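Local coordinates for Lmo0812 protein (Listeria monocytogenes serovar 1/2a, PDB 4YF1) that probably hydrolyses the 3'-diphosphate of the alarmone ppGpp, as an all-helical member of the HD-domain phosphohydrolase family, at residues A[59-63]-A[87-91]; A[95-100]-A[149-153]; A[49-55]-A[79-84]. The contacts are given in a common frame with arbitrary orientation. Numbering follows the deposited sequence.

The contacts join sequence-distant parts of an all-helical HD-domain protein. Contacts 1 and 3 share helix 50-64, their centres about 13 Å apart: contact 3 packs its first turns against helix 78-87, contact 1 sets its later part against the loop that follows, and Val-62 CG2 meets Val-84 CG1 at 3.7 Å. Contact 2, centred about 16 Å from contact 1, joins it by salt bridges from Glu-89, OE2 to Lys-99 NZ (2.4 Å) and OE1 to Arg-98 NH2 (2.8 Å). Contacts 2 and 3, centres about 25 Å apart and nearest atoms about 12 Å, lie on opposite sides of the chain's centre. Contact 1 holds His-59 and Asp-60, the probable HD pair, and one sodium ligand.

Contact 1 (A[59-63]-A[87-91]); sequences HDAVE and HTENK. With NA (sodium ion), chain E.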
loop_
_atom_site.group_PDB
_atom_site.type_symbol
_atom_site.label_atom_id
_atom_site.label_comp_id
_atom_site.label_asym_id
_atom_site.label_seq_id
_atom_site.Cartn_x
_atom_site.Cartn_y
_atom_site.Cartn_z
ATOM N N HIS A 59 -1.855 -6.662 -3.849
ATOM C CA HIS A 59 -1.931 -7.865 -4.672
ATOM C C HIS A 59 -0.872 -8.926 -4.305
ATOM O O HIS A 59 -1.231 -10.071 -4.006
ATOM C CB HIS A 59 -1.902 -7.490 -6.165
ATOM C CG HIS A 59 -1.738 -8.656 -7.089
ATOM N ND1 HIS A 59 -2.799 -9.402 -7.550
ATOM C CD2 HIS A 59 -0.624 -9.212 -7.631
ATOM C CE1 HIS A 59 -2.350 -10.366 -8.340
ATOM N NE2 HIS A 59 -1.035 -10.264 -8.413
ATOM N N ASP A 60 0.406 -8.545 -4.303
ATOM C CA ASP A 60 1.509 -9.493 -3.961
ATOM C C ASP A 60 1.460 -9.988 -2.518
ATOM O O ASP A 60 1.908 -11.099 -2.235
ATOM C CB ASP A 60 2.893 -8.858 -4.151
ATOM C CG ASP A 60 3.280 -8.663 -5.602
ATOM O OD1 ASP A 60 2.480 -8.943 -6.531
ATOM O OD2 ASP A 60 4.432 -8.228 -5.802
ATOM N N ALA A 61 0.939 -9.156 -1.614
ATOM C CA ALA A 61 0.838 -9.528 -0.197
ATOM C C ALA A 61 -0.081 -10.731 -0.024
ATOM O O ALA A 61 0.218 -11.648 0.754
ATOM C CB ALA A 61 0.333 -8.361 0.628
ATOM N N VAL A 62 -1.195 -10.740 -0.759
ATOM C CA VAL A 62 -2.148 -11.848 -0.678
ATOM C C VAL A 62 -1.622 -13.085 -1.393
ATOM O O VAL A 62 -1.683 -14.189 -0.838
ATOM C CB VAL A 62 -3.508 -11.505 -1.301
ATOM C CG1 VAL A 62 -4.463 -12.692 -1.173
ATOM C CG2 VAL A 62 -4.095 -10.300 -0.621
ATOM N N GLU A 63 -1.141 -12.915 -2.623
ATOM C CA GLU A 63 -0.627 -14.059 -3.398
ATOM C C GLU A 63 0.698 -14.656 -2.898
ATOM O O GLU A 63 0.876 -15.880 -2.965
ATOM C CB GLU A 63 -0.493 -13.716 -4.893
ATOM C CG GLU A 63 -1.823 -13.470 -5.599
ATOM C CD GLU A 63 -1.740 -13.594 -7.119
ATOM O OE1 GLU A 63 -2.824 -13.704 -7.735
ATOM O OE2 GLU A 63 -0.611 -13.613 -7.703
ATOM N N HIS A 87 -8.654 -9.657 -8.793
ATOM C CA HIS A 87 -7.491 -10.093 -9.607
ATOM C C HIS A 87 -6.601 -11.176 -8.987
ATOM O O HIS A 87 -5.569 -11.530 -9.553
ATOM C CB HIS A 87 -6.639 -8.872 -9.969
ATOM C CG HIS A 87 -5.350 -9.207 -10.659
ATOM N ND1 HIS A 87 -5.213 -10.301 -11.486
ATOM C CD2 HIS A 87 -4.186 -8.522 -10.748
ATOM C CE1 HIS A 87 -3.994 -10.315 -11.997
ATOM N NE2 HIS A 87 -3.354 -9.241 -11.574
ATOM N N THR A 88 -7.017 -11.725 -7.858
ATOM C CA THR A 88 -6.222 -12.732 -7.139
ATOM C C THR A 88 -6.472 -14.077 -7.812
ATOM O O THR A 88 -7.609 -14.416 -8.090
ATOM C CB THR A 88 -6.646 -12.845 -5.650
ATOM O OG1 THR A 88 -6.427 -11.596 -4.985
ATOM C CG2 THR A 88 -5.850 -13.934 -4.921
ATOM N N GLU A 89 -5.407 -14.834 -8.063
ATOM C CA GLU A 89 -5.523 -16.147 -8.689
ATOM C C GLU A 89 -5.871 -17.197 -7.642
ATOM O O GLU A 89 -5.476 -17.080 -6.488
ATOM C CB GLU A 89 -4.202 -16.551 -9.369
ATOM C CG GLU A 89 -3.790 -15.700 -10.569
ATOM C CD GLU A 89 -2.482 -16.162 -11.224
ATOM O OE1 GLU A 89 -1.719 -16.946 -10.617
ATOM O OE2 GLU A 89 -2.197 -15.704 -12.348
ATOM N N ASN A 90 -6.641 -18.195 -8.043
ATOM C CA ASN A 90 -6.885 -19.336 -7.191
ATOM C C ASN A 90 -5.690 -20.270 -7.478
ATOM O O ASN A 90 -5.661 -20.943 -8.509
ATOM C CB ASN A 90 -8.203 -20.009 -7.536
ATOM C CG ASN A 90 -8.504 -21.200 -6.637
ATOM O OD1 ASN A 90 -7.611 -21.979 -6.284
ATOM N ND2 ASN A 90 -9.780 -21.345 -6.256
ATOM N N LYS A 91 -4.735 -20.298 -6.546
ATOM C CA LYS A 91 -3.472 -21.062 -6.699
ATOM C C LYS A 91 -3.630 -22.578 -6.864
ATOM O O LYS A 91 -2.668 -23.255 -7.244
ATOM C CB LYS A 91 -2.560 -20.828 -5.493
ATOM C CG LYS A 91 -2.291 -19.382 -5.085
ATOM C CD LYS A 91 -1.197 -18.658 -5.857
ATOM C CE LYS A 91 -1.574 -18.272 -7.276
ATOM N NZ LYS A 91 -0.663 -17.180 -7.745
HETATM NA NA NA E . -2.102 -15.401 1.015
#
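The carboxylate of Glu-63 does most of the polar work. Its OE1 accepts a hydrogen bond from the backbone N of Glu-89 (2.8 Å, nearly straight), so the side chain on the helix pins the main chain of the loop just past Thr-88. Glu-63 OE2 forms a longer salt bridge to Lys-91 NZ, 3.6 Å away. The Lys-91 side chain curls back, chi2 m and chi3 p, so that NZ also reaches Glu-89 OE1 at 3.1 Å, and the lysine thus sits between two acidic groups; Glu-89 is also held by Lys-99 and Arg-98 of helix 95-108. Val-62 O binds sodium at 2.2 Å together with the carbonyls of Thr-65 and Met-67. At the other end His-59 and His-87 make an offset stack, planes 16° apart and centroids 4.4 Å apart, with His-59 CE1 over the face of the His-87 ring. His-87 NE2 continues to Asp-120 by a hydrogen bond. Between these two ends, Val-62 CG1 rests 4.2 Å from Thr-88 CG2. His-59 and Asp-60 converge with His-35 and Asp-120 in the H...HD...D pattern, consistent with the metal-binding centre of HD-domain phosphohydrolases, although none of these four binds a metal here.

Contact 2 (A[95-100]-A[149-153]); sequences WEERKA and LQKWY
Build two alpha-helical segments, 95-100 and 149-153, running almost parallel, with an angle of 15° between their N-to-C directions (signed crossing -15°). The segment axes come no closer than 11.1 Å, a gap filled by large aromatic side chains. Set the register by Glu-96 opposite Leu-149 (CA to CA 8.0 Å) and Lys-99 opposite Tyr-153 (CA to CA 6.6 Å).

Trp-95 is the main bump. With chi1 t and chi2 near 98°, its six-membered ring enters the hollow among Leu-149, Gln-150, Trp-152 and Tyr-153: Trp-95 CH2 lies 3.6 Å from Leu-149 O and 3.9 Å from Tyr-153 CB, CZ3 is 3.8 Å from Leu-149 CB, and CZ2 is 3.7 Å from Gln-150 NE2. Trp-152, chi1 t and chi2 81°, reaches the other way, into the hollow made by Glu-96, Lys-99 and Ala-100. Its CZ3 sits 3.7 Å from Lys-99 CB and its CH2 is 3.8 Å from both Glu-96 O and Ala-100 N. The two indoles meet at their CZ3 atoms, 3.9 Å apart. At the rim, Glu-96 CG touches Leu-149 CD2 at 3.9 Å.

Give Lys-99 chi1 m and chi2 p, and Tyr-153 chi1 t and chi2 42°, so that Lys-99 CG sits over the face of the Tyr-153 ring, 3.5 Å from its centroid (CH-pi), and Lys-99 CE passes 3.4 Å from Tyr-153 CE2. The ammonium then salt-bridges Glu-89. Two near-parallel helices thus each take an indole from the partner, fastening helix 147-160 to helix 95-108 at the surface of this all-helical HD-domain protein.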
loop_
_atom_site.group_PDB
_atom_site.type_symbol
_atom_site.label_atom_id
_atom_site.label_comp_id
_atom_site.label_asym_id
_atom_site.label_seq_id
_atom_site.Cartn_x
_atom_site.Cartn_y
_atom_site.Cartn_z
ATOM N N TRP A 95 -1.770 -23.240 -14.351
ATOM C CA TRP A 95 -1.346 -21.949 -14.894
ATOM C C TRP A 95 -2.244 -21.541 -16.040
ATOM O O TRP A 95 -2.798 -20.426 -16.042
ATOM C CB TRP A 95 0.116 -22.018 -15.362
ATOM C CG TRP A 95 0.801 -20.668 -15.741
ATOM C CD1 TRP A 95 1.626 -19.902 -14.941
ATOM C CD2 TRP A 95 0.773 -20.023 -17.010
ATOM N NE1 TRP A 95 2.129 -18.850 -15.655
ATOM C CE2 TRP A 95 1.597 -18.879 -16.919
ATOM C CE3 TRP A 95 0.111 -20.283 -18.215
ATOM C CZ2 TRP A 95 1.771 -17.995 -17.997
ATOM C CZ3 TRP A 95 0.305 -19.410 -19.300
ATOM C CH2 TRP A 95 1.129 -18.302 -19.191
ATOM N N GLU A 96 -2.475 -22.451 -16.979
ATOM C CA GLU A 96 -3.363 -22.133 -18.121
ATOM C C GLU A 96 -4.797 -21.702 -17.670
ATOM O O GLU A 96 -5.390 -20.785 -18.253
ATOM C CB GLU A 96 -3.452 -23.316 -19.046
ATOM C CG GLU A 96 -2.203 -23.521 -19.883
ATOM C CD GLU A 96 -2.215 -24.876 -20.561
ATOM O OE1 GLU A 96 -2.151 -25.888 -19.836
ATOM O OE2 GLU A 96 -2.320 -24.922 -21.796
ATOM N N GLU A 97 -5.313 -22.351 -16.636
ATOM C CA GLU A 97 -6.658 -22.042 -16.168
ATOM C C GLU A 97 -6.655 -20.687 -15.446
ATOM O O GLU A 97 -7.549 -19.875 -15.659
ATOM C CB GLU A 97 -7.249 -23.191 -15.324
ATOM C CG GLU A 97 -7.577 -24.422 -16.181
ATOM C CD GLU A 97 -8.212 -25.588 -15.424
ATOM O OE1 GLU A 97 -8.627 -25.454 -14.244
ATOM O OE2 GLU A 97 -8.292 -26.687 -16.028
ATOM N N ARG A 98 -5.656 -20.453 -14.597
ATOM C CA ARG A 98 -5.551 -19.166 -13.860
ATOM C C ARG A 98 -5.448 -18.012 -14.837
ATOM O O ARG A 98 -6.071 -16.967 -14.701
ATOM C CB ARG A 98 -4.327 -19.183 -12.940
ATOM C CG ARG A 98 -4.459 -20.129 -11.757
ATOM C CD ARG A 98 -3.280 -20.101 -10.800
ATOM N NE ARG A 98 -2.157 -20.972 -11.210
ATOM C CZ ARG A 98 -0.905 -20.597 -11.477
ATOM N NH1 ARG A 98 -0.005 -21.531 -11.809
ATOM N NH2 ARG A 98 -0.498 -19.334 -11.392
ATOM N N LYS A 99 -4.646 -18.224 -15.867
ATOM C CA LYS A 99 -4.443 -17.207 -16.873
ATOM C C LYS A 99 -5.659 -16.961 -17.731
ATOM O O LYS A 99 -5.990 -15.796 -18.014
ATOM C CB LYS A 99 -3.183 -17.544 -17.711
ATOM C CG LYS A 99 -1.930 -16.976 -17.092
ATOM C CD LYS A 99 -1.781 -17.014 -15.582
ATOM C CE LYS A 99 -0.728 -16.027 -15.174
ATOM N NZ LYS A 99 -0.310 -16.027 -13.747
ATOM N N ALA A 100 -6.381 -18.018 -18.086
ATOM C CA ALA A 100 -7.596 -17.820 -18.865
ATOM C C ALA A 100 -8.627 -17.014 -18.027
ATOM O O ALA A 100 -9.395 -16.182 -18.576
ATOM C CB ALA A 100 -8.190 -19.160 -19.254
ATOM N N LEU A 149 3.139 -19.854 -24.429
ATOM C CA LEU A 149 2.167 -19.612 -23.380
ATOM C C LEU A 149 2.211 -18.168 -22.886
ATOM O O LEU A 149 1.146 -17.551 -22.667
ATOM C CB LEU A 149 2.351 -20.598 -22.212
ATOM C CG LEU A 149 1.708 -21.977 -22.369
ATOM C CD1 LEU A 149 2.032 -22.837 -21.150
ATOM C CD2 LEU A 149 0.191 -21.875 -22.550
ATOM N N GLN A 150 3.415 -17.637 -22.689
ATOM C CA GLN A 150 3.575 -16.235 -22.288
ATOM C C GLN A 150 3.073 -15.280 -23.351
ATOM O O GLN A 150 2.469 -14.242 -23.027
ATOM C CB GLN A 150 5.004 -15.913 -21.864
ATOM C CG GLN A 150 5.360 -16.527 -20.522
ATOM C CD GLN A 150 4.698 -15.845 -19.339
ATOM O OE1 GLN A 150 3.859 -14.969 -19.504
ATOM N NE2 GLN A 150 5.029 -16.287 -18.142
ATOM N N LYS A 151 3.280 -15.624 -24.613
ATOM C CA LYS A 151 2.737 -14.823 -25.701
ATOM C C LYS A 151 1.220 -14.843 -25.722
ATOM O O LYS A 151 0.569 -13.762 -25.802
ATOM C CB LYS A 151 3.251 -15.326 -27.012
ATOM C CG LYS A 151 2.731 -14.619 -28.251
ATOM C CD LYS A 151 3.658 -15.009 -29.408
ATOM C CE LYS A 151 3.232 -14.452 -30.746
ATOM N NZ LYS A 151 2.152 -15.265 -31.368
ATOM N N TRP A 152 0.656 -16.055 -25.593
ATOM C CA TRP A 152 -0.790 -16.224 -25.589
ATOM C C TRP A 152 -1.410 -15.387 -24.471
ATOM O O TRP A 152 -2.424 -14.741 -24.673
ATOM C CB TRP A 152 -1.177 -17.699 -25.425
ATOM C CG TRP A 152 -2.590 -17.923 -24.943
ATOM C CD1 TRP A 152 -3.741 -17.900 -25.683
ATOM C CD2 TRP A 152 -2.986 -18.185 -23.592
ATOM N NE1 TRP A 152 -4.825 -18.146 -24.864
ATOM C CE2 TRP A 152 -4.382 -18.319 -23.582
ATOM C CE3 TRP A 152 -2.286 -18.325 -22.390
ATOM C CZ2 TRP A 152 -5.093 -18.581 -22.418
ATOM C CZ3 TRP A 152 -2.993 -18.602 -21.224
ATOM C CH2 TRP A 152 -4.381 -18.729 -21.250
ATOM N N TYR A 153 -0.784 -15.425 -23.304
ATOM C CA TYR A 153 -1.292 -14.720 -22.110
ATOM C C TYR A 153 -1.290 -13.192 -22.248
ATOM O O TYR A 153 -2.337 -12.534 -22.090
ATOM C CB TYR A 153 -0.477 -15.175 -20.890
ATOM C CG TYR A 153 -0.808 -14.475 -19.602
ATOM C CD1 TYR A 153 -2.126 -14.220 -19.257
ATOM C CD2 TYR A 153 0.190 -14.145 -18.670
ATOM C CE1 TYR A 153 -2.442 -13.595 -18.071
ATOM C CE2 TYR A 153 -0.135 -13.525 -17.456
ATOM C CZ TYR A 153 -1.447 -13.255 -17.176
ATOM O OH TYR A 153 -1.830 -12.679 -15.961
#

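Contact 3 (A[49-55]-A[79-84]); sequences REEVVVA and EVADLV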
loop_
_atom_site.group_PDB
_atom_site.type_symbol
_atom_site.label_atom_id
_atom_site.label_comp_id
_atom_site.label_asym_id
_atom_site.label_seq_id
_atom_site.Cartn_x
_atom_site.Cartn_y
_atom_site.Cartn_z
ATOM N N ARG A 49 -8.441 6.415 -7.676
ATOM C CA ARG A 49 -8.626 6.742 -6.274
ATOM C C ARG A 49 -7.781 5.862 -5.385
ATOM O O ARG A 49 -7.285 4.795 -5.811
ATOM C CB ARG A 49 -10.108 6.640 -5.873
ATOM C CG ARG A 49 -10.700 5.251 -5.921
ATOM C CD ARG A 49 -12.221 5.273 -5.900
ATOM N NE ARG A 49 -12.784 3.951 -6.159
ATOM C CZ ARG A 49 -13.410 3.165 -5.284
ATOM N NH1 ARG A 49 -13.708 3.560 -4.031
ATOM N NH2 ARG A 49 -13.838 1.983 -5.699
ATOM N N GLU A 50 -7.658 6.289 -4.138
ATOM C CA GLU A 50 -6.815 5.629 -3.150
ATOM C C GLU A 50 -7.142 4.141 -2.942
ATOM O O GLU A 50 -6.222 3.303 -2.860
ATOM C CB GLU A 50 -6.871 6.378 -1.806
ATOM C CG GLU A 50 -5.630 6.156 -0.963
ATOM C CD GLU A 50 -4.379 6.755 -1.613
ATOM O OE1 GLU A 50 -3.328 6.063 -1.677
ATOM O OE2 GLU A 50 -4.474 7.915 -2.102
ATOM N N GLU A 51 -8.434 3.802 -2.886
ATOM C CA GLU A 51 -8.818 2.398 -2.721
ATOM C C GLU A 51 -8.217 1.500 -3.833
ATOM O O GLU A 51 -7.840 0.353 -3.581
ATOM C CB GLU A 51 -10.325 2.215 -2.721
ATOM C CG GLU A 51 -11.064 2.801 -1.508
ATOM C CD GLU A 51 -11.223 4.303 -1.511
ATOM O OE1 GLU A 51 -10.698 5.018 -2.408
ATOM O OE2 GLU A 51 -11.920 4.791 -0.576
ATOM N N VAL A 52 -8.171 2.028 -5.053
ATOM C CA VAL A 52 -7.632 1.286 -6.200
ATOM C C VAL A 52 -6.121 1.166 -6.087
ATOM O O VAL A 52 -5.557 0.106 -6.342
ATOM C CB VAL A 52 -8.023 1.943 -7.552
ATOM C CG1 VAL A 52 -7.385 1.230 -8.742
ATOM C CG2 VAL A 52 -9.532 1.927 -7.749
ATOM N N VAL A 53 -5.462 2.268 -5.749
ATOM C CA VAL A 53 -4.020 2.269 -5.590
ATOM C C VAL A 53 -3.579 1.243 -4.539
ATOM O O VAL A 53 -2.627 0.470 -4.753
ATOM C CB VAL A 53 -3.503 3.668 -5.241
ATOM C CG1 VAL A 53 -2.045 3.614 -4.811
ATOM C CG2 VAL A 53 -3.703 4.600 -6.417
ATOM N N VAL A 54 -4.278 1.232 -3.413
ATOM C CA VAL A 54 -3.964 0.308 -2.330
ATOM C C VAL A 54 -4.248 -1.127 -2.708
ATOM O O VAL A 54 -3.496 -2.020 -2.315
ATOM C CB VAL A 54 -4.689 0.696 -1.032
ATOM C CG1 VAL A 54 -4.512 -0.373 0.040
ATOM C CG2 VAL A 54 -4.141 2.027 -0.535
ATOM N N ALA A 55 -5.327 -1.362 -3.463
ATOM C CA ALA A 55 -5.614 -2.725 -3.916
ATOM C C ALA A 55 -4.450 -3.197 -4.782
ATOM O O ALA A 55 -4.058 -4.357 -4.703
ATOM C CB ALA A 55 -6.919 -2.795 -4.690
ATOM N N GLU A 79 -14.326 -2.623 0.432
ATOM C CA GLU A 79 -14.075 -2.066 -0.898
ATOM C C GLU A 79 -12.691 -2.457 -1.412
ATOM O O GLU A 79 -12.560 -2.937 -2.541
ATOM C CB GLU A 79 -14.188 -0.538 -0.942
ATOM C CG GLU A 79 -15.597 0.005 -0.870
ATOM C CD GLU A 79 -15.669 1.494 -1.214
ATOM O OE1 GLU A 79 -16.210 2.271 -0.389
ATOM O OE2 GLU A 79 -15.165 1.891 -2.285
ATOM N N VAL A 80 -11.665 -2.215 -0.595
ATOM C CA VAL A 80 -10.301 -2.620 -0.962
ATOM C C VAL A 80 -10.214 -4.161 -1.088
ATOM O O VAL A 80 -9.625 -4.686 -2.048
ATOM C CB VAL A 80 -9.294 -2.069 0.054
ATOM C CG1 VAL A 80 -7.913 -2.673 -0.128
ATOM C CG2 VAL A 80 -9.244 -0.551 -0.049
ATOM N N ALA A 81 -10.810 -4.888 -0.130
ATOM C CA ALA A 81 -10.774 -6.358 -0.163
ATOM C C ALA A 81 -11.375 -6.893 -1.461
ATOM O O ALA A 81 -10.801 -7.774 -2.089
ATOM C CB ALA A 81 -11.474 -6.949 1.036
ATOM N N ASP A 82 -12.488 -6.302 -1.888
ATOM C CA ASP A 82 -13.145 -6.710 -3.131
ATOM C C ASP A 82 -12.337 -6.390 -4.365
ATOM O O ASP A 82 -12.339 -7.165 -5.333
ATOM C CB ASP A 82 -14.534 -6.093 -3.254
ATOM C CG ASP A 82 -15.530 -6.699 -2.275
ATOM O OD1 ASP A 82 -15.228 -7.765 -1.681
ATOM O OD2 ASP A 82 -16.612 -6.092 -2.099
ATOM N N LEU A 83 -11.668 -5.250 -4.356
ATOM C CA LEU A 83 -10.834 -4.886 -5.501
ATOM C C LEU A 83 -9.657 -5.897 -5.599
ATOM O O LEU A 83 -9.343 -6.405 -6.678
ATOM C CB LEU A 83 -10.346 -3.434 -5.397
ATOM C CG LEU A 83 -11.420 -2.366 -5.694
ATOM C CD1 LEU A 83 -10.944 -0.986 -5.283
ATOM C CD2 LEU A 83 -11.786 -2.386 -7.173
ATOM N N VAL A 84 -9.067 -6.211 -4.461
ATOM C CA VAL A 84 -7.971 -7.173 -4.400
ATOM C C VAL A 84 -8.407 -8.555 -4.883
ATOM O O VAL A 84 -7.712 -9.190 -5.703
ATOM C CB VAL A 84 -7.390 -7.268 -2.972
ATOM C CG1 VAL A 84 -6.430 -8.446 -2.853
ATOM C CG2 VAL A 84 -6.653 -5.997 -2.635
HETATM O O HOH W 1 -15.957 0.124 -4.489
#
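Arg-49, at the N-cap position of helix 50-64, opens the contact with a salt bridge: NH1 donates to Glu-79 OE2 at 2.8 Å, almost in line, and a water joins its NH2 (3.1 Å) to that same OE2 (2.9 Å). Its NE is taken by Glu-112. Glu-51 comes next on the facing side, its CB 4.0 Å from Val-80 CG2 and its O 3.8 Å from Leu-83 CD1. That methyl also meets Val-52 CG2 at 4.1 Å, although the CA-to-CB bond of Val-52 points away. Val-54 CG1 touches Val-80 CG1 at 4.1 Å. Ala-55 closes the run: small enough to let the backbones come near, it puts CB 3.6 Å from Leu-83 CB and CA 3.7 Å from Val-84 CG2. The segments cross at -49°, axes 8.8 Å apart. Helix 111-132 borders this pair through Glu-112 and Leu-116, helix 69-76 lies against Val-80 and Val-84, helix 35-45 packs on Val-53, and Leu-57 of the second subunit covers Val-54.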